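Local coordinates for NAP1-binding protein 2 (Saccharomyces cerevisiae, PDB 1YN8) that acts as an adaptor that links the PTC1 phosphatase to the PBS2 kinase and negatively regulates the HOG pathway, here represented by its SH3 domain, at residues Gln2-Tyr8 and Glu53-Ile58; Asp24-Ile28 and Ala39-Ser43. All blocks are in the same frame, centred on the assembly; numbering follows the deposited sequence. Where two conformers were deposited one is given.

Contact 1: residues Gln2-Tyr8 and Glu53-Ile58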
ATOM      1  N   GLN A   2       6.643   0.182  -8.198  1.00 24.11           N
ATOM      2  CA  GLN A   2       6.468  -1.196  -8.631  1.00 23.74           C
ATOM      3  C   GLN A   2       5.023  -1.639  -8.513  1.00 23.59           C
ATOM      4  O   GLN A   2       4.458  -1.535  -7.453  1.00 25.44           O
ATOM      5  CB  GLN A   2       7.339  -2.130  -7.761  1.00 23.52           C
ATOM      6  CG  GLN A   2       7.378  -3.592  -8.267  1.00 23.48           C
ATOM      7  CD  GLN A   2       8.360  -4.513  -7.486  1.00 25.30           C
ATOM      8  OE1 GLN A   2       9.180  -4.068  -6.662  1.00 25.84           O
ATOM      9  NE2 GLN A   2       8.256  -5.823  -7.768  1.00 27.93           N
ATOM     10  N   ARG A   3       4.464  -2.225  -9.573  1.00 23.85           N
ATOM     11  CA  ARG A   3       3.039  -2.589  -9.598  1.00 23.94           C
ATOM     12  C   ARG A   3       2.637  -3.670  -8.576  1.00 23.64           C
ATOM     13  O   ARG A   3       3.256  -4.739  -8.530  1.00 21.81           O
ATOM     14  CB  ARG A   3       2.634  -3.101 -11.006  1.00 23.95           C
ATOM     15  CG  ARG A   3       2.864  -2.147 -12.195  1.00 25.40           C
ATOM     16  CD  ARG A   3       2.609  -2.910 -13.522  1.00 25.63           C
ATOM     17  NE  ARG A   3       2.913  -2.172 -14.757  1.00 26.54           N
ATOM     18  CZ  ARG A   3       2.052  -1.402 -15.424  1.00 26.10           C
ATOM     19  NH1 ARG A   3       0.812  -1.215 -14.958  1.00 27.02           N
ATOM     20  NH2 ARG A   3       2.411  -0.832 -16.574  1.00 23.66           N
ATOM     21  N   ALA A   4       1.556  -3.425  -7.826  1.00 24.31           N
ATOM     22  CA  ALA A   4       1.026  -4.388  -6.834  1.00 23.35           C
ATOM     23  C   ALA A   4      -0.514  -4.256  -6.629  1.00 23.90           C
ATOM     24  O   ALA A   4      -1.165  -3.345  -7.166  1.00 24.68           O
ATOM     25  CB  ALA A   4       1.737  -4.206  -5.521  1.00 25.85           C
ATOM     26  N   VAL A   5      -1.073  -5.181  -5.858  1.00 23.61           N
ATOM     27  CA  VAL A   5      -2.528  -5.172  -5.495  1.00 24.36           C
ATOM     28  C   VAL A   5      -2.697  -5.471  -3.995  1.00 25.01           C
ATOM     29  O   VAL A   5      -1.901  -6.239  -3.385  1.00 26.68           O
ATOM     30  CB  VAL A   5      -3.311  -6.175  -6.334  1.00 25.64           C
ATOM     31  CG1 VAL A   5      -2.799  -7.570  -6.090  1.00 24.88           C
ATOM     32  CG2 VAL A   5      -4.842  -6.068  -6.088  1.00 26.05           C
ATOM     33  N   ALA A   6      -3.724  -4.858  -3.413  1.00 25.32           N
ATOM     34  CA  ALA A   6      -4.105  -5.104  -2.015  1.00 26.03           C
ATOM     35  C   ALA A   6      -4.848  -6.425  -1.830  1.00 25.85           C
ATOM     36  O   ALA A   6      -5.866  -6.679  -2.473  1.00 25.84           O
ATOM     37  CB  ALA A   6      -4.950  -3.942  -1.474  1.00 25.72           C
ATOM     38  N   LEU A   7      -4.349  -7.227  -0.890  1.00 25.20           N
ATOM     39  CA  LEU A   7      -4.931  -8.533  -0.523  1.00 25.38           C
ATOM     40  C   LEU A   7      -6.126  -8.421   0.433  1.00 26.32           C
ATOM     41  O   LEU A   7      -7.075  -9.210   0.338  1.00 28.62           O
ATOM     42  CB  LEU A   7      -3.855  -9.411   0.134  1.00 25.90           C
ATOM     43  CG  LEU A   7      -2.662  -9.874  -0.712  1.00 26.90           C
ATOM     44  CD1 LEU A   7      -1.659 -10.653   0.166  1.00 30.92           C
ATOM     45  CD2 LEU A   7      -3.081 -10.728  -1.905  1.00 28.86           C
ATOM     46  N   TYR A   8      -6.042  -7.487   1.393  1.00 25.07           N
ATOM     47  CA  TYR A   8      -7.066  -7.308   2.437  1.00 24.83           C
ATOM     48  C   TYR A   8      -7.418  -5.828   2.652  1.00 24.02           C
ATOM     49  O   TYR A   8      -6.594  -4.963   2.378  1.00 22.86           O
ATOM     50  CB  TYR A   8      -6.563  -7.875   3.772  1.00 26.34           C
ATOM     51  CG  TYR A   8      -5.754  -9.163   3.703  1.00 25.32           C
ATOM     52  CD1 TYR A   8      -6.312 -10.349   3.239  1.00 27.66           C
ATOM     53  CD2 TYR A   8      -4.413  -9.178   4.110  1.00 28.79           C
ATOM     54  CE1 TYR A   8      -5.549 -11.531   3.195  1.00 26.78           C
ATOM     55  CE2 TYR A   8      -3.645 -10.331   4.052  1.00 26.16           C
ATOM     56  CZ  TYR A   8      -4.223 -11.511   3.605  1.00 27.84           C
ATOM     57  OH  TYR A   8      -3.457 -12.665   3.544  1.00 32.70           O
ATOM     58  N   GLU A  53       2.742  -7.342   4.534  1.00 26.13           N
ATOM     59  CA  GLU A  53       1.999  -8.589   4.248  1.00 26.36           C
ATOM     60  C   GLU A  53       0.583  -8.404   3.613  1.00 25.39           C
ATOM     61  O   GLU A  53      -0.108  -9.408   3.351  1.00 25.73           O
ATOM     62  CB  GLU A  53       1.891  -9.443   5.527  1.00 26.60           C
ATOM     63  CG  GLU A  53       3.266  -9.965   6.099  1.00 30.20           C
ATOM     64  CD  GLU A  53       4.157 -10.639   5.042  1.00 37.65           C
ATOM     65  OE1 GLU A  53       3.691 -11.612   4.401  1.00 37.85           O
ATOM     66  OE2 GLU A  53       5.323 -10.187   4.848  1.00 40.25           O
ATOM     67  N   PHE A  54       0.135  -7.155   3.407  1.00 24.22           N
ATOM     68  CA  PHE A  54      -1.209  -6.851   2.883  1.00 25.85           C
ATOM     69  C   PHE A  54      -1.202  -6.560   1.363  1.00 26.07           C
ATOM     70  O   PHE A  54      -2.248  -6.223   0.800  1.00 25.60           O
ATOM     71  CB  PHE A  54      -1.832  -5.646   3.616  1.00 25.25           C
ATOM     72  CG  PHE A  54      -2.561  -5.991   4.923  1.00 25.13           C
ATOM     73  CD1 PHE A  54      -1.919  -6.710   5.934  1.00 23.65           C
ATOM     74  CD2 PHE A  54      -3.869  -5.556   5.156  1.00 22.92           C
ATOM     75  CE1 PHE A  54      -2.557  -7.000   7.134  1.00 22.38           C
ATOM     76  CE2 PHE A  54      -4.525  -5.861   6.364  1.00 23.43           C
ATOM     77  CZ  PHE A  54      -3.854  -6.574   7.345  1.00 25.04           C
ATOM     78  N   VAL A  55      -0.027  -6.649   0.721  1.00 26.65           N
ATOM     79  CA  VAL A  55       0.038  -6.500  -0.763  1.00 27.32           C
ATOM     80  C   VAL A  55       0.777  -7.635  -1.454  1.00 26.44           C
ATOM     81  O   VAL A  55       1.639  -8.282  -0.828  1.00 26.06           O
ATOM     82  CB  VAL A  55       0.662  -5.141  -1.233  1.00 30.44           C
ATOM     83  CG1 VAL A  55       0.032  -3.962  -0.524  1.00 30.18           C
ATOM     84  CG2 VAL A  55       2.197  -5.130  -1.120  1.00 31.74           C
ATOM     85  N   SER A  56       0.466  -7.839  -2.736  0.50 24.90           N
ATOM     86  CA  SER A  56       1.142  -8.803  -3.584  0.50 25.11           C
ATOM     87  C   SER A  56       1.586  -8.109  -4.884  0.50 24.33           C
ATOM     88  O   SER A  56       0.864  -7.237  -5.405  0.50 24.41           O
ATOM     89  CB  SER A  56       0.204  -9.942  -3.925  0.50 26.60           C
ATOM     90  OG  SER A  56       0.887 -10.951  -4.634  0.50 26.63           O
ATOM     91  N   TYR A  57       2.757  -8.494  -5.393  1.00 23.86           N
ATOM     92  CA  TYR A  57       3.292  -7.896  -6.627  1.00 23.64           C
ATOM     93  C   TYR A  57       2.664  -8.551  -7.848  1.00 24.72           C
ATOM     94  O   TYR A  57       2.492  -9.765  -7.883  1.00 25.48           O
ATOM     95  CB  TYR A  57       4.821  -7.973  -6.664  1.00 24.88           C
ATOM     96  CG  TYR A  57       5.443  -7.067  -5.631  1.00 26.65           C
ATOM     97  CD1 TYR A  57       5.375  -5.671  -5.768  1.00 25.20           C
ATOM     98  CD2 TYR A  57       6.042  -7.582  -4.496  1.00 28.34           C
ATOM     99  CE1 TYR A  57       5.929  -4.817  -4.810  1.00 28.68           C
ATOM    100  CE2 TYR A  57       6.580  -6.727  -3.521  1.00 32.00           C
ATOM    101  CZ  TYR A  57       6.503  -5.364  -3.679  1.00 30.62           C
ATOM    102  OH  TYR A  57       7.037  -4.550  -2.695  1.00 35.56           O
ATOM    103  N   ILE A  58       2.331  -7.736  -8.846  0.50 25.22           N
ATOM    104  CA  ILE A  58       1.685  -8.196 -10.081  0.50 26.18           C
ATOM    105  C   ILE A  58       2.735  -8.784 -11.047  0.50 27.42           C
ATOM    106  O   ILE A  58       3.685  -8.116 -11.447  0.50 27.83           O
ATOM    107  CB  ILE A  58       0.837  -7.036 -10.719  0.50 25.61           C
ATOM    108  CG1 ILE A  58      -0.469  -6.850  -9.924  0.50 26.82           C
ATOM    109  CG2 ILE A  58       0.553  -7.297 -12.211  0.50 27.32           C
ATOM    110  CD1 ILE A  58      -1.254  -5.546 -10.209  0.50 26.52           C
TER
HETATM  111  O   HOH W   1       5.406  -6.056 -10.021  1.00 19.82           O
HETATM  112  O   HOH W   2      -0.322 -12.046   3.547  1.00 28.04           O
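A4, V5 and A6 pair in turn with Y57, S56 and V55 in an antiparallel ladder, the axes of strands 2-6 and 55-57 approaching to 4.6 Å with their directions 140° apart. V5 and S56 are the hydrogen-bonded pair: V5 N to S56 O and S56 N to V5 O each measure 2.9 Å. Beyond the pair, I58 N donates to R3 O at 3.2 Å and L7 N to F54 O at 2.9 Å. R3 O is gripped a second time by a water that also donates to I58 O.

The amide of Q2 stacks over one face of the Y57 ring, the planes 20° apart and Q2 NE2 3.5 Å from Y57 CD1, offset toward the rim. CG of Q2 stands anti to the backbone N (chi1 -172°) and the chain runs on extended, which carries the amide across the ring, while R3 O lies at the ring's edge.

Joining the first and last strands in this way belongs to the SH3 fold. A6, L7 and Y8 open its ALYDF-type sequence, and aromatics at the positions of Y8 and F54 commonly line the groove for proline-rich peptides, so both probably do here. Y8 meets F54 in a T-shaped stack, centroids 5.1 Å apart, with Y8 CD2 above the centre of the F54 ring. With F54 cut back to an alanine, the Y8 edge is likely to lose the ring face it rests on and the tyrosine to turn more freely. L7 CB covers one face of the Y8 ring, and a water joins Y8 OH to E53 O.

Contact 2: residues Asp24-Ile28 and Ala39-Ser43; sequences DIVFI and AENES
F27 lays its CB against the aliphatic part of E40, with F27 CB 3.8 Å from E40 CG. The glutamate's first torsion (chi1 62°) sets CG between its backbone N and carbonyl carbon, from where it also packs near F27 O. These residues form the hydrogen-bonded pair of a beta hairpin, strands 25-33 and 36-40, which in SH3 domains is joined by the n-Src loop; N41 onward leads into the distal loop.

Two backbone bonds fix the register: F27 N to E40 O at 3.0 Å and E40 N to F27 O at 2.9 Å. E40 O also receives the flank of V26, whose CB approaches it to 3.3 Å. On the other face of the sheet from F27 and E40, I28 CD1 touches A39 CB at 3.9 Å, and I28 continues this buried packing against A4, V55 and Y57.

The F27 ring reaches along the neighbouring backbone: N41 O lies at its edge, and E42 O comes within 3.6 Å of F27 CE2 obliquely. N41 CB points away from 24-28, and its amide bonds within the loop that follows, ND2 to S45 OG and OD1 to K46 N.

Past N41 the regular ladder gives way to water. I25 O and E42 N are close, but their angle is poor for a hydrogen bond, and a water bridges them, donating to I25 O and accepting from E42 N. The extended E42 side chain holds a second water, which donates to E42 OE1 at 2.9 Å and accepts from I25 N.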
ATOM      1  N   ASP A  24      -7.688  -3.190  -4.386  1.00 24.77           N
ATOM      2  CA  ASP A  24      -7.108  -1.894  -4.810  1.00 24.68           C
ATOM      3  C   ASP A  24      -5.779  -2.050  -5.602  1.00 25.78           C
ATOM      4  O   ASP A  24      -4.881  -2.815  -5.196  1.00 25.09           O
ATOM      5  CB  ASP A  24      -6.816  -0.972  -3.601  1.00 24.19           C
ATOM      6  CG  ASP A  24      -8.037  -0.227  -3.043  1.00 27.14           C
ATOM      7  OD1 ASP A  24      -9.141  -0.219  -3.620  1.00 26.73           O
ATOM      8  OD2 ASP A  24      -7.853   0.418  -1.995  1.00 29.21           O
ATOM      9  N   ILE A  25      -5.676  -1.321  -6.713  0.50 25.59           N
ATOM     10  CA  ILE A  25      -4.435  -1.189  -7.488  0.50 26.63           C
ATOM     11  C   ILE A  25      -3.534  -0.142  -6.848  0.50 27.11           C
ATOM     12  O   ILE A  25      -3.945   1.012  -6.653  0.50 26.60           O
ATOM     13  CB  ILE A  25      -4.756  -0.772  -8.963  0.50 27.87           C
ATOM     14  CG1 ILE A  25      -5.622  -1.839  -9.633  0.50 29.33           C
ATOM     15  CG2 ILE A  25      -3.482  -0.505  -9.785  0.50 27.99           C
ATOM     16  CD1 ILE A  25      -4.975  -3.183  -9.730  0.50 30.24           C
ATOM     17  N   VAL A  26      -2.300  -0.547  -6.530  1.00 25.93           N
ATOM     18  CA  VAL A  26      -1.309   0.350  -5.898  1.00 24.63           C
ATOM     19  C   VAL A  26       0.108   0.221  -6.505  1.00 25.11           C
ATOM     20  O   VAL A  26       0.387  -0.696  -7.260  1.00 25.51           O
ATOM     21  CB  VAL A  26      -1.258   0.101  -4.377  1.00 26.95           C
ATOM     22  CG1 VAL A  26      -2.617   0.320  -3.748  1.00 25.52           C
ATOM     23  CG2 VAL A  26      -0.775  -1.320  -4.080  1.00 27.30           C
ATOM     24  N   PHE A  27       0.994   1.158  -6.159  1.00 24.00           N
ATOM     25  CA  PHE A  27       2.386   1.183  -6.650  1.00 24.78           C
ATOM     26  C   PHE A  27       3.285   1.382  -5.447  1.00 24.93           C
ATOM     27  O   PHE A  27       3.093   2.354  -4.696  1.00 26.16           O
ATOM     28  CB  PHE A  27       2.577   2.314  -7.670  1.00 23.40           C
ATOM     29  CG  PHE A  27       1.684   2.159  -8.913  1.00 25.28           C
ATOM     30  CD1 PHE A  27       2.171   1.505 -10.067  1.00 24.58           C
ATOM     31  CD2 PHE A  27       0.335   2.566  -8.891  1.00 23.17           C
ATOM     32  CE1 PHE A  27       1.341   1.282 -11.173  1.00 24.23           C
ATOM     33  CE2 PHE A  27      -0.461   2.414 -10.024  1.00 24.12           C
ATOM     34  CZ  PHE A  27       0.046   1.755 -11.156  1.00 24.84           C
ATOM     35  N   ILE A  28       4.253   0.478  -5.264  1.00 23.58           N
ATOM     36  CA  ILE A  28       5.128   0.518  -4.099  1.00 24.07           C
ATOM     37  C   ILE A  28       6.351   1.357  -4.437  1.00 24.44           C
ATOM     38  O   ILE A  28       7.118   1.019  -5.363  1.00 24.93           O
ATOM     39  CB  ILE A  28       5.551  -0.900  -3.621  1.00 24.86           C
ATOM     40  CG1 ILE A  28       4.339  -1.841  -3.394  1.00 23.18           C
ATOM     41  CG2 ILE A  28       6.426  -0.796  -2.383  1.00 24.63           C
ATOM     42  CD1 ILE A  28       3.281  -1.369  -2.419  1.00 25.53           C
ATOM     43  N   ALA A  39       3.375   3.256  -0.244  1.00 25.65           N
ATOM     44  CA  ALA A  39       2.551   2.972  -1.406  1.00 25.72           C
ATOM     45  C   ALA A  39       1.826   4.219  -1.894  1.00 25.20           C
ATOM     46  O   ALA A  39       1.529   5.129  -1.101  1.00 23.60           O
ATOM     47  CB  ALA A  39       1.565   1.907  -1.067  1.00 26.63           C
ATOM     48  N   GLU A  40       1.583   4.288  -3.207  1.00 25.18           N
ATOM     49  CA  GLU A  40       0.628   5.249  -3.772  1.00 27.37           C
ATOM     50  C   GLU A  40      -0.613   4.529  -4.332  1.00 25.44           C
ATOM     51  O   GLU A  40      -0.562   3.332  -4.720  1.00 25.42           O
ATOM     52  CB  GLU A  40       1.257   6.223  -4.802  1.00 29.19           C
ATOM     53  CG  GLU A  40       1.828   5.612  -6.040  1.00 33.08           C
ATOM     54  CD  GLU A  40       2.493   6.632  -7.021  1.00 33.21           C
ATOM     55  OE1 GLU A  40       3.037   7.690  -6.618  1.00 36.55           O
ATOM     56  OE2 GLU A  40       2.427   6.352  -8.239  1.00 41.69           O
ATOM     57  N   ASN A  41      -1.746   5.238  -4.298  1.00 24.66           N
ATOM     58  CA  ASN A  41      -3.015   4.723  -4.852  1.00 23.92           C
ATOM     59  C   ASN A  41      -2.948   4.647  -6.388  1.00 24.84           C
ATOM     60  O   ASN A  41      -1.947   5.087  -6.997  1.00 26.53           O
ATOM     61  CB  ASN A  41      -4.262   5.539  -4.397  1.00 25.53           C
ATOM     62  CG  ASN A  41      -4.245   7.011  -4.821  1.00 25.38           C
ATOM     63  OD1 ASN A  41      -3.333   7.482  -5.532  1.00 23.00           O
ATOM     64  ND2 ASN A  41      -5.268   7.772  -4.333  1.00 23.72           N
ATOM     65  N   GLU A  42      -4.022   4.144  -7.004  1.00 24.09           N
ATOM     66  CA  GLU A  42      -4.071   3.931  -8.488  1.00 23.54           C
ATOM     67  C   GLU A  42      -3.676   5.136  -9.353  1.00 23.82           C
ATOM     68  O   GLU A  42      -2.895   4.988 -10.343  1.00 24.92           O
ATOM     69  CB  GLU A  42      -5.451   3.437  -8.888  1.00 24.32           C
ATOM     70  CG  GLU A  42      -5.598   3.077 -10.372  1.00 23.04           C
ATOM     71  CD  GLU A  42      -6.947   2.532 -10.711  1.00 23.44           C
ATOM     72  OE1 GLU A  42      -7.788   2.316  -9.793  1.00 23.90           O
ATOM     73  OE2 GLU A  42      -7.214   2.365 -11.942  1.00 27.38           O
ATOM     74  N   SER A  43      -4.243   6.311  -9.024  1.00 22.09           N
ATOM     75  CA  SER A  43      -3.962   7.550  -9.768  1.00 23.23           C
ATOM     76  C   SER A  43      -2.667   8.300  -9.350  1.00 23.45           C
ATOM     77  O   SER A  43      -2.267   9.266 -10.018  1.00 24.26           O
ATOM     78  CB  SER A  43      -5.150   8.492  -9.601  1.00 23.28           C
ATOM     79  OG  SER A  43      -5.109   8.986  -8.272  1.00 24.38           O
TER
HETATM   80  O   HOH W   3      -5.853   2.506  -5.362  1.00 17.37           O
HETATM   81  O   HOH W   4      -7.675   0.737  -7.417  1.00 27.93           O

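In the fold
From the N terminus, strand 2-6 enters the sheet first, and the chain then passes through a long loop to strand 25-33, turns back as 36-40 and continues through 47-51 to 55-57. Contact 2 closes the shorter loop, the 10 residues between D24-I28 and A39-S43; contact 1 spans 44 residues and encloses it, so the two nest without crossing. Their centres lie about 9 Å apart. They meet where strand 2-6 borders 25-33: A6 N lies 2.9 Å from D24 O, and I28 N lies 3.0 Å from Q2 O, both probable hydrogen bonds. Chain ends and central hairpin thereby share one sheet.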